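Local atomic coordinates of peptidase M14, carboxypeptidase A (Thermoplasmatales archaeon SCGC AB-540-F20, PDB entry 4XED), a protein that is probably a metal-dependent carboxypeptidase of the M14 family, represented here by its calcium-binding PKD domain, a non-catalytic module likely to serve in binding. Residues Ile9-Ile20 with Trp90-Lys99; Asp36-Asp46 with Tyr74-Ile83. All coordinates share one frame; numbering follows the deposited sequence.

Interaction 1: Ile9-Ile20 with Trp90-Lys99; sequences IPNVTGPTNGNI and WGTLEVTMPK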
loop_
_atom_site.group_PDB
_atom_site.type_symbol
_atom_site.label_atom_id
_atom_site.label_comp_id
_atom_site.label_asym_id
_atom_site.label_seq_id
_atom_site.Cartn_x
_atom_site.Cartn_y
_atom_site.Cartn_z
ATOM N N ILE A 9 3.341 5.439 9.135
ATOM C CA ILE A 9 2.346 5.326 8.103
ATOM C C ILE A 9 3.030 5.099 6.755
ATOM O O ILE A 9 3.949 5.852 6.365
ATOM C CB ILE A 9 1.543 6.627 8.038
ATOM C CG1 ILE A 9 0.831 6.876 9.356
ATOM C CG2 ILE A 9 0.539 6.557 6.951
ATOM C CD1 ILE A 9 0.140 8.225 9.468
ATOM N N PRO A 10 2.557 4.106 5.978
ATOM C CA PRO A 10 3.202 3.885 4.688
ATOM C C PRO A 10 3.017 4.996 3.682
ATOM O O PRO A 10 2.015 5.718 3.689
ATOM C CB PRO A 10 2.537 2.599 4.180
ATOM C CG PRO A 10 2.117 1.874 5.445
ATOM C CD PRO A 10 1.675 2.969 6.338
ATOM N N ASN A 11 3.995 5.073 2.795
ATOM C CA ASN A 11 3.942 5.912 1.615
ATOM C C ASN A 11 3.626 5.045 0.393
ATOM O O ASN A 11 4.136 3.938 0.261
ATOM C CB ASN A 11 5.288 6.606 1.421
ATOM C CG ASN A 11 5.577 7.624 2.472
ATOM O OD1 ASN A 11 5.057 8.745 2.418
ATOM N ND2 ASN A 11 6.309 7.216 3.504
ATOM N N VAL A 12 2.822 5.611 -0.520
ATOM C CA VAL A 12 2.413 4.980 -1.769
ATOM C C VAL A 12 2.626 5.941 -2.935
ATOM O O VAL A 12 2.018 7.010 -2.930
ATOM C CB VAL A 12 0.895 4.609 -1.751
ATOM C CG1 VAL A 12 0.521 3.860 -3.022
ATOM C CG2 VAL A 12 0.495 3.872 -0.477
ATOM N N THR A 13 3.472 5.598 -3.901
ATOM C CA THR A 13 3.611 6.444 -5.084
ATOM C C THR A 13 3.377 5.637 -6.350
ATOM O O THR A 13 3.699 4.451 -6.415
ATOM C CB THR A 13 4.998 7.177 -5.149
ATOM O OG1 THR A 13 6.057 6.222 -5.219
ATOM C CG2 THR A 13 5.196 8.067 -3.941
ATOM N N GLY A 14 2.854 6.302 -7.369
ATOM C CA GLY A 14 2.658 5.681 -8.665
ATOM C C GLY A 14 1.697 6.561 -9.437
ATOM O O GLY A 14 1.347 7.658 -8.994
ATOM N N PRO A 15 1.299 6.100 -10.638
ATOM C CA PRO A 15 0.444 6.921 -11.504
ATOM C C PRO A 15 -0.921 7.196 -10.879
ATOM O O PRO A 15 -1.582 6.287 -10.372
ATOM C CB PRO A 15 0.294 6.073 -12.748
ATOM C CG PRO A 15 1.311 5.096 -12.695
ATOM C CD PRO A 15 1.723 4.863 -11.286
ATOM N N THR A 16 -1.365 8.444 -10.964
ATOM C CA THR A 16 -2.644 8.851 -10.373
ATOM C C THR A 16 -3.739 9.015 -11.413
ATOM O O THR A 16 -4.877 9.340 -11.068
ATOM C CB THR A 16 -2.517 10.141 -9.539
ATOM O OG1 THR A 16 -2.112 11.181 -10.404
ATOM C CG2 THR A 16 -1.518 9.991 -8.411
ATOM N N ASN A 17 -3.382 8.843 -12.681
ATOM C CA ASN A 17 -4.349 8.835 -13.770
ATOM C C ASN A 17 -3.823 7.860 -14.793
ATOM O O ASN A 17 -2.616 7.758 -15.008
ATOM C CB ASN A 17 -4.510 10.232 -14.377
ATOM C CG ASN A 17 -5.873 10.441 -15.013
ATOM O OD1 ASN A 17 -6.348 9.609 -15.798
ATOM N ND2 ASN A 17 -6.522 11.550 -14.664
ATOM N N GLY A 18 -4.721 7.118 -15.405
ATOM C CA GLY A 18 -4.332 6.169 -16.417
ATOM C C GLY A 18 -5.503 5.746 -17.254
ATOM O O GLY A 18 -6.578 6.366 -17.231
ATOM N N ASN A 19 -5.302 4.678 -18.008
ATOM C CA ASN A 19 -6.360 4.140 -18.837
ATOM C C ASN A 19 -6.860 2.834 -18.287
ATOM O O ASN A 19 -6.084 1.974 -17.828
ATOM C CB ASN A 19 -5.873 3.959 -20.261
ATOM C CG ASN A 19 -5.282 5.218 -20.809
ATOM O OD1 ASN A 19 -5.821 6.306 -20.611
ATOM N ND2 ASN A 19 -4.119 5.097 -21.413
ATOM N N ILE A 20 -8.172 2.697 -18.314
ATOM C CA ILE A 20 -8.826 1.512 -17.808
ATOM C C ILE A 20 -8.247 0.303 -18.536
ATOM O O ILE A 20 -8.169 0.305 -19.756
ATOM C CB ILE A 20 -10.355 1.586 -18.080
ATOM C CG1 ILE A 20 -10.994 2.708 -17.258
ATOM C CG2 ILE A 20 -11.023 0.280 -17.717
ATOM C CD1 ILE A 20 -12.354 3.134 -17.770
ATOM N N TRP A 90 -3.213 4.628 7.886
ATOM C CA TRP A 90 -3.163 4.359 6.472
ATOM C C TRP A 90 -2.511 5.495 5.698
ATOM O O TRP A 90 -2.819 6.682 5.932
ATOM C CB TRP A 90 -4.573 4.291 5.929
ATOM C CG TRP A 90 -5.512 3.261 6.436
ATOM C CD1 TRP A 90 -6.441 3.400 7.418
ATOM C CD2 TRP A 90 -5.687 1.953 5.887
ATOM N NE1 TRP A 90 -7.175 2.250 7.523
ATOM C CE2 TRP A 90 -6.742 1.344 6.592
ATOM C CE3 TRP A 90 -5.062 1.236 4.872
ATOM C CZ2 TRP A 90 -7.190 0.063 6.311
ATOM C CZ3 TRP A 90 -5.536 -0.049 4.574
ATOM C CH2 TRP A 90 -6.586 -0.608 5.301
ATOM N N GLY A 91 -1.670 5.148 4.734
ATOM C CA GLY A 91 -1.248 6.077 3.700
ATOM C C GLY A 91 -2.190 5.902 2.527
ATOM O O GLY A 91 -2.750 4.811 2.346
ATOM N N THR A 92 -2.428 6.959 1.756
ATOM C CA THR A 92 -3.412 6.909 0.678
ATOM C C THR A 92 -2.958 7.652 -0.573
ATOM O O THR A 92 -2.228 8.666 -0.495
ATOM C CB THR A 92 -4.800 7.468 1.116
ATOM O OG1 THR A 92 -4.814 8.896 1.088
ATOM C CG2 THR A 92 -5.212 6.993 2.510
ATOM N N LEU A 93 -3.398 7.136 -1.721
ATOM C CA LEU A 93 -3.178 7.755 -3.026
ATOM C C LEU A 93 -4.420 7.554 -3.859
ATOM O O LEU A 93 -4.877 6.428 -4.042
ATOM C CB LEU A 93 -2.002 7.079 -3.724
ATOM C CG LEU A 93 -1.539 7.699 -5.038
ATOM C CD1 LEU A 93 -0.940 9.097 -4.861
ATOM C CD2 LEU A 93 -0.546 6.795 -5.757
ATOM N N GLU A 94 -4.938 8.648 -4.415
ATOM C CA GLU A 94 -6.135 8.600 -5.261
ATOM C C GLU A 94 -5.745 8.398 -6.729
ATOM O O GLU A 94 -4.981 9.193 -7.294
ATOM C CB GLU A 94 -6.921 9.885 -5.066
ATOM C CG GLU A 94 -8.147 10.021 -5.888
ATOM C CD GLU A 94 -8.549 11.484 -6.060
ATOM O OE1 GLU A 94 -7.969 12.189 -6.942
ATOM O OE2 GLU A 94 -9.437 11.915 -5.299
ATOM N N VAL A 95 -6.296 7.355 -7.338
ATOM C CA VAL A 95 -5.979 7.004 -8.722
ATOM C C VAL A 95 -7.253 7.094 -9.562
ATOM O O VAL A 95 -8.266 6.448 -9.264
ATOM C CB VAL A 95 -5.462 5.570 -8.764
ATOM C CG1 VAL A 95 -5.169 5.141 -10.170
ATOM C CG2 VAL A 95 -4.175 5.459 -7.914
ATOM N N THR A 96 -7.202 7.902 -10.615
ATOM C CA THR A 96 -8.352 8.130 -11.494
ATOM C C THR A 96 -8.209 7.326 -12.792
ATOM O O THR A 96 -7.183 7.350 -13.445
ATOM C CB THR A 96 -8.500 9.630 -11.811
ATOM O OG1 THR A 96 -8.656 10.345 -10.579
ATOM C CG2 THR A 96 -9.689 9.882 -12.680
HETATM N N MSE A 97 -9.301 6.665 -13.156
HETATM C CA MSE A 97 -9.437 5.895 -14.389
HETATM C C MSE A 97 -10.663 6.401 -15.112
HETATM O O MSE A 97 -11.759 5.935 -14.855
HETATM C CB MSE A 97 -9.610 4.435 -14.015
HETATM C CG MSE A 97 -8.376 3.848 -13.324
HETATM SE SE MSE A 97 -6.935 3.536 -14.612
HETATM C CE MSE A 97 -5.434 4.067 -13.505
ATOM N N PRO A 98 -10.475 7.391 -15.978
ATOM C CA PRO A 98 -11.628 8.061 -16.595
ATOM C C PRO A 98 -12.188 7.334 -17.801
ATOM O O PRO A 98 -13.407 7.426 -18.065
ATOM C CB PRO A 98 -11.063 9.417 -17.000
ATOM C CG PRO A 98 -9.608 9.197 -17.153
ATOM C CD PRO A 98 -9.217 8.108 -16.225
ATOM N N LYS A 99 -11.310 6.661 -18.536
ATOM C CA LYS A 99 -11.699 5.932 -19.756
ATOM C C LYS A 99 -10.708 4.795 -19.991
ATOM O O LYS A 99 -9.696 4.711 -19.287
ATOM C CB LYS A 99 -11.712 6.839 -21.009
ATOM C CG LYS A 99 -12.445 8.186 -20.896
ATOM C CD LYS A 99 -11.553 9.350 -21.307
ATOM C CE LYS A 99 -11.379 9.409 -22.813
ATOM N NZ LYS A 99 -11.833 10.714 -23.398
ATOM O OXT LYS A 99 -10.899 3.958 -20.885
#
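Ile9-Ile20 runs beside Trp90-Lys99 in the same direction, the axes of strands 11-13 and 91-97 inclined by 20°, and the backbones bond at the C-terminal end: Thr96 N to Thr16 O (2.8 Å), Gly18 N to Thr96 O (3.2 Å) and Ile20 N to Lys99 O (2.7 Å), the first and last almost straight, the middle one bent. At the other end Ile9 lays CG2 on the peptide between Trp90 and Gly91, and the CA of Gly91 makes a CA-H...O contact with Pro10 O. Between these ends the chains part around Leu93. Its CB faces Val12 CG1 at 4.1 Å. With CG anti to the backbone N (chi1 -174°), the isobutyl end is carried to Thr16, where Leu93 CD1 meets Thr16 CG2 at 3.7 Å, the two side chains crossing at about a right angle. In this Ig-like beta-sandwich, the fold of PKD domains, strands 11-13 and 91-97 are edge strands of different sheets, and the contact closes one side between them. Val95, with both methyls near Pro15 O, continues inward to Tyr26. The selenomethionine Met97 bends at chi2 and chi3, which brings CE to 3.7 Å from Gly18 N; SE is equally far from Asn19 O. Alongside, Ile20 CG1 packs on Met97 CB at 3.9 Å.

Interaction 2: Asp36-Asp46 with Tyr74-Ile83; sequences DNITYYIEWGD and YVVRAKAKDI. With CA (calcium ion), chain B; EDO (1,2-ethanediol), chain C.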
loop_
_atom_site.group_PDB
_atom_site.type_symbol
_atom_site.label_atom_id
_atom_site.label_comp_id
_atom_site.label_asym_id
_atom_site.label_seq_id
_atom_site.Cartn_x
_atom_site.Cartn_y
_atom_site.Cartn_z
ATOM N N ASP A 36 11.697 -3.278 13.294
ATOM C CA ASP A 36 11.007 -4.551 13.145
ATOM C C ASP A 36 10.639 -4.807 11.689
ATOM O O ASP A 36 10.354 -3.883 10.934
ATOM C CB ASP A 36 9.703 -4.531 13.932
ATOM C CG ASP A 36 9.906 -4.338 15.425
ATOM O OD1 ASP A 36 10.954 -4.760 15.971
ATOM O OD2 ASP A 36 8.988 -3.804 16.073
ATOM N N ASN A 37 10.632 -6.083 11.305
ATOM C CA ASN A 37 10.005 -6.492 10.066
ATOM C C ASN A 37 8.528 -6.167 10.112
ATOM O O ASN A 37 7.918 -6.125 11.198
ATOM C CB ASN A 37 10.167 -7.987 9.851
ATOM C CG ASN A 37 11.575 -8.400 9.518
ATOM O OD1 ASN A 37 12.438 -7.594 9.172
ATOM N ND2 ASN A 37 11.816 -9.689 9.624
ATOM N N ILE A 38 7.950 -5.891 8.947
ATOM C CA ILE A 38 6.523 -5.549 8.871
ATOM C C ILE A 38 5.808 -6.228 7.702
ATOM O O ILE A 38 6.432 -6.631 6.714
ATOM C CB ILE A 38 6.233 -3.992 8.806
ATOM C CG1 ILE A 38 6.526 -3.367 7.423
ATOM C CG2 ILE A 38 6.978 -3.261 9.913
ATOM C CD1 ILE A 38 7.972 -3.253 7.055
ATOM N N THR A 39 4.486 -6.330 7.819
ATOM C CA THR A 39 3.620 -6.779 6.744
ATOM C C THR A 39 2.719 -5.606 6.356
ATOM O O THR A 39 2.466 -4.721 7.171
ATOM C CB THR A 39 2.761 -8.007 7.109
ATOM O OG1 THR A 39 2.028 -7.763 8.315
ATOM C CG2 THR A 39 3.644 -9.245 7.265
ATOM N N TYR A 40 2.253 -5.599 5.112
ATOM C CA TYR A 40 1.407 -4.543 4.591
ATOM C C TYR A 40 -0.001 -5.049 4.282
ATOM O O TYR A 40 -0.173 -6.166 3.809
ATOM C CB TYR A 40 1.995 -3.968 3.296
ATOM C CG TYR A 40 3.311 -3.243 3.452
ATOM C CD1 TYR A 40 3.351 -1.881 3.762
ATOM C CD2 TYR A 40 4.513 -3.910 3.290
ATOM C CE1 TYR A 40 4.558 -1.203 3.896
ATOM C CE2 TYR A 40 5.733 -3.247 3.435
ATOM C CZ TYR A 40 5.744 -1.887 3.727
ATOM O OH TYR A 40 6.902 -1.157 3.899
ATOM N N TYR A 41 -0.982 -4.192 4.533
ATOM C CA TYR A 41 -2.377 -4.424 4.143
ATOM C C TYR A 41 -2.688 -3.319 3.150
ATOM O O TYR A 41 -2.635 -2.142 3.490
ATOM C CB TYR A 41 -3.323 -4.398 5.348
ATOM C CG TYR A 41 -4.721 -4.809 5.023
ATOM C CD1 TYR A 41 -5.563 -3.979 4.292
ATOM C CD2 TYR A 41 -5.232 -6.029 5.470
ATOM C CE1 TYR A 41 -6.834 -4.337 4.003
ATOM C CE2 TYR A 41 -6.546 -6.406 5.176
ATOM C CZ TYR A 41 -7.338 -5.543 4.430
ATOM O OH TYR A 41 -8.650 -5.842 4.121
ATOM N N ILE A 42 -2.939 -3.702 1.900
ATOM C CA ILE A 42 -3.198 -2.772 0.806
ATOM C C ILE A 42 -4.645 -2.948 0.335
ATOM O O ILE A 42 -5.095 -4.072 0.076
ATOM C CB ILE A 42 -2.235 -3.033 -0.355
ATOM C CG1 ILE A 42 -0.780 -2.823 0.109
ATOM C CG2 ILE A 42 -2.590 -2.197 -1.585
ATOM C CD1 ILE A 42 0.231 -3.353 -0.866
ATOM N N GLU A 43 -5.341 -1.822 0.173
ATOM C CA GLU A 43 -6.637 -1.740 -0.509
ATOM C C GLU A 43 -6.414 -1.064 -1.849
ATOM O O GLU A 43 -5.831 0.018 -1.910
ATOM C CB GLU A 43 -7.621 -0.892 0.287
ATOM C CG GLU A 43 -8.017 -1.457 1.608
ATOM C CD GLU A 43 -8.901 -0.518 2.399
ATOM O OE1 GLU A 43 -9.001 0.687 2.052
ATOM O OE2 GLU A 43 -9.517 -0.989 3.374
ATOM N N TRP A 44 -6.836 -1.688 -2.938
ATOM C CA TRP A 44 -6.713 -1.063 -4.247
ATOM C C TRP A 44 -7.887 -0.112 -4.573
ATOM O O TRP A 44 -7.904 0.541 -5.621
ATOM C CB TRP A 44 -6.593 -2.125 -5.345
ATOM C CG TRP A 44 -5.318 -2.923 -5.254
ATOM C CD1 TRP A 44 -5.189 -4.229 -4.924
ATOM C CD2 TRP A 44 -3.992 -2.445 -5.504
ATOM N NE1 TRP A 44 -3.870 -4.608 -4.940
ATOM C CE2 TRP A 44 -3.110 -3.527 -5.295
ATOM C CE3 TRP A 44 -3.451 -1.199 -5.885
ATOM C CZ2 TRP A 44 -1.725 -3.412 -5.497
ATOM C CZ3 TRP A 44 -2.086 -1.078 -6.059
ATOM C CH2 TRP A 44 -1.241 -2.177 -5.858
ATOM N N GLY A 45 -8.874 -0.046 -3.683
ATOM C CA GLY A 45 -9.990 0.872 -3.805
ATOM C C GLY A 45 -11.177 0.334 -4.582
ATOM O O GLY A 45 -12.205 1.018 -4.686
ATOM N N ASP A 46 -11.036 -0.876 -5.122
ATOM C CA ASP A 46 -12.021 -1.506 -5.985
ATOM C C ASP A 46 -12.554 -2.792 -5.381
ATOM O O ASP A 46 -13.233 -3.542 -6.059
ATOM C CB ASP A 46 -11.404 -1.790 -7.362
ATOM C CG ASP A 46 -10.150 -2.621 -7.296
ATOM O OD1 ASP A 46 -9.745 -3.055 -6.192
ATOM O OD2 ASP A 46 -9.577 -2.878 -8.390
ATOM N N TYR A 74 -10.298 5.763 -7.509
ATOM C CA TYR A 74 -9.989 4.690 -6.572
ATOM C C TYR A 74 -9.027 5.183 -5.499
ATOM O O TYR A 74 -7.969 5.745 -5.805
ATOM C CB TYR A 74 -9.391 3.509 -7.353
ATOM C CG TYR A 74 -10.371 2.949 -8.374
ATOM C CD1 TYR A 74 -11.357 2.068 -7.960
ATOM C CD2 TYR A 74 -10.297 3.265 -9.727
ATOM C CE1 TYR A 74 -12.261 1.556 -8.853
ATOM C CE2 TYR A 74 -11.187 2.739 -10.624
ATOM C CZ TYR A 74 -12.160 1.880 -10.169
ATOM O OH TYR A 74 -13.079 1.317 -11.014
ATOM N N VAL A 75 -9.369 4.911 -4.253
ATOM C CA VAL A 75 -8.504 5.299 -3.150
ATOM C C VAL A 75 -7.646 4.106 -2.760
ATOM O O VAL A 75 -8.121 3.158 -2.125
ATOM C CB VAL A 75 -9.303 5.804 -1.959
ATOM C CG1 VAL A 75 -8.364 6.311 -0.919
ATOM C CG2 VAL A 75 -10.260 6.900 -2.396
ATOM N N VAL A 76 -6.388 4.127 -3.200
ATOM C CA VAL A 76 -5.447 3.087 -2.833
ATOM C C VAL A 76 -4.959 3.423 -1.413
ATOM O O VAL A 76 -4.576 4.570 -1.145
ATOM C CB VAL A 76 -4.264 3.048 -3.799
ATOM C CG1 VAL A 76 -3.226 2.051 -3.363
ATOM C CG2 VAL A 76 -4.757 2.763 -5.210
ATOM N N ARG A 77 -4.993 2.455 -0.506
ATOM C CA ARG A 77 -4.554 2.696 0.866
ATOM C C ARG A 77 -3.632 1.578 1.303
ATOM O O ARG A 77 -3.782 0.416 0.882
ATOM C CB ARG A 77 -5.744 2.795 1.832
ATOM C CG ARG A 77 -6.784 3.814 1.414
ATOM C CD ARG A 77 -7.617 4.230 2.618
ATOM N NE ARG A 77 -8.323 3.113 3.220
ATOM C CZ ARG A 77 -8.954 3.169 4.383
ATOM N NH1 ARG A 77 -9.002 4.297 5.085
ATOM N NH2 ARG A 77 -9.574 2.105 4.827
ATOM N N ALA A 78 -2.677 1.925 2.167
ATOM C CA ALA A 78 -1.788 0.934 2.736
ATOM C C ALA A 78 -1.520 1.233 4.190
ATOM O O ALA A 78 -1.258 2.363 4.570
ATOM C CB ALA A 78 -0.486 0.869 1.967
ATOM N N LYS A 79 -1.581 0.185 5.009
ATOM C CA LYS A 79 -1.145 0.237 6.418
ATOM C C LYS A 79 -0.150 -0.901 6.650
ATOM O O LYS A 79 -0.022 -1.797 5.803
ATOM C CB LYS A 79 -2.327 0.188 7.385
ATOM C CG LYS A 79 -3.111 -1.096 7.338
ATOM C CD LYS A 79 -4.253 -1.127 8.360
ATOM C CE LYS A 79 -5.188 -2.327 8.085
ATOM N NZ LYS A 79 -6.193 -2.496 9.202
ATOM N N ALA A 80 0.570 -0.840 7.766
ATOM C CA ALA A 80 1.578 -1.845 8.034
ATOM C C ALA A 80 1.444 -2.263 9.500
ATOM O O ALA A 80 0.996 -1.497 10.363
ATOM C CB ALA A 80 2.961 -1.294 7.787
ATOM N N LYS A 81 1.881 -3.478 9.821
ATOM C CA LYS A 81 1.950 -3.902 11.208
ATOM C C LYS A 81 3.250 -4.635 11.412
ATOM O O LYS A 81 3.777 -5.293 10.523
ATOM C CB LYS A 81 0.769 -4.769 11.606
ATOM C CG LYS A 81 0.810 -6.175 11.085
ATOM C CD LYS A 81 -0.462 -6.939 11.485
ATOM C CE LYS A 81 -0.470 -8.292 10.848
ATOM N NZ LYS A 81 -1.651 -9.095 11.275
ATOM N N ASP A 82 3.803 -4.487 12.595
ATOM C CA ASP A 82 5.026 -5.185 12.888
ATOM C C ASP A 82 4.776 -6.626 13.355
ATOM O O ASP A 82 3.669 -7.101 13.322
ATOM C CB ASP A 82 5.867 -4.374 13.884
ATOM C CG ASP A 82 5.216 -4.160 15.245
ATOM O OD1 ASP A 82 4.258 -4.856 15.617
ATOM O OD2 ASP A 82 5.733 -3.290 15.981
ATOM N N ILE A 83 5.836 -7.318 13.785
ATOM C CA ILE A 83 5.757 -8.719 14.145
ATOM C C ILE A 83 4.892 -8.918 15.376
ATOM O O ILE A 83 4.264 -9.967 15.520
ATOM C CB ILE A 83 7.175 -9.312 14.367
ATOM C CG1 ILE A 83 8.002 -9.141 13.093
ATOM C CG2 ILE A 83 7.118 -10.767 14.793
ATOM C CD1 ILE A 83 7.293 -9.602 11.788
HETATM CA CA CA B . 7.638 -1.910 16.251
HETATM C C1 EDO C . -8.641 -4.810 7.795
HETATM O O1 EDO C . -7.531 -4.878 8.676
HETATM C C2 EDO C . -8.728 -3.392 7.259
HETATM O O2 EDO C . -10.075 -3.126 6.843
HETATM O O HOH W 1 3.495 -8.509 10.619
HETATM O O HOH W 2 -9.819 2.019 -0.209
HETATM O O HOH W 3 -11.950 3.639 -3.883
#
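Glu43 and Arg77 form a hydrogen-bonded pair in the antiparallel pairing of strands 38-43 and 74-82, and a salt bridge joins their side chains. From Glu43, CB passes near Arg77 O, CG lies at the edge of the Tyr41 ring, in its plane, and the extended chain carries the carboxylate alongside the arginine, which bends at chi3 (-60°). OE1 accepts from Arg77 NE (2.8 Å) and NH2 (3.2 Å), both from the same face of the carboxylate, whose plane is turned 30° from the guanidinium. OE2 makes a weak bond to NH2, and a water links OE1 to Val75 O. OE1 lies close to the guanidinium plane, at its edge, and the grip probably limits rotation of both groups.

On the same face Tyr41 lies beside Lys79, CB to CG 3.9 Å; 1,2-ethanediol, probably from the crystallisation liquor, lies over one face of the ring and takes a hydrogen bond from Lys79 NZ at 2.8 Å. Further along, Thr39 OG1 rests on Lys81 CG, and a water joins OG1 to Lys81 O. On the other face the contacts near the middle are apolar: Ile42 CG1 meets Ala78 CB, and Tyr40 CD1 meets Ala80 CB at 4.1 Å. At the calcium end of the pair, Asp36 OD2 (2.3 Å) and Asp82 OD2 (2.4 Å) bind the metal, which probably offsets the repulsion between the two carboxylates; Asn4, Asp5, Asp32 and Asn34 complete the site.

Strands 38-43 and 72-82 are the central pair of a four-stranded sheet, between strands 49-56 and 91-97. The face of Tyr40 and Ile42 packs on Val62 and Phe64 of the opposing sheet, while Trp90 touches Glu43 and Lys79 on the other.

Overall arrangement
Interaction 2 lies near the centre of the domain and pairs the two middle strands of one sheet; interaction 1 lies farther out, at the side of the sandwich, and joins edge strands of different sheets. Strands 72-82 and 91-97 are neighbours, so Val95 and Gly91 bond through their backbones to Tyr74 and Ala78, and Trp90 makes a cation-pi contact with Arg77. Along the chain, interaction 2 is nested within the loop that interaction 1 closes. Continuous backbone pairing, a salt bridge and shared calcium mark 36-46 with 74-83, whereas 9-20 with 90-99 relies on three backbone bonds and aliphatic packing, without charged side-chain pairs.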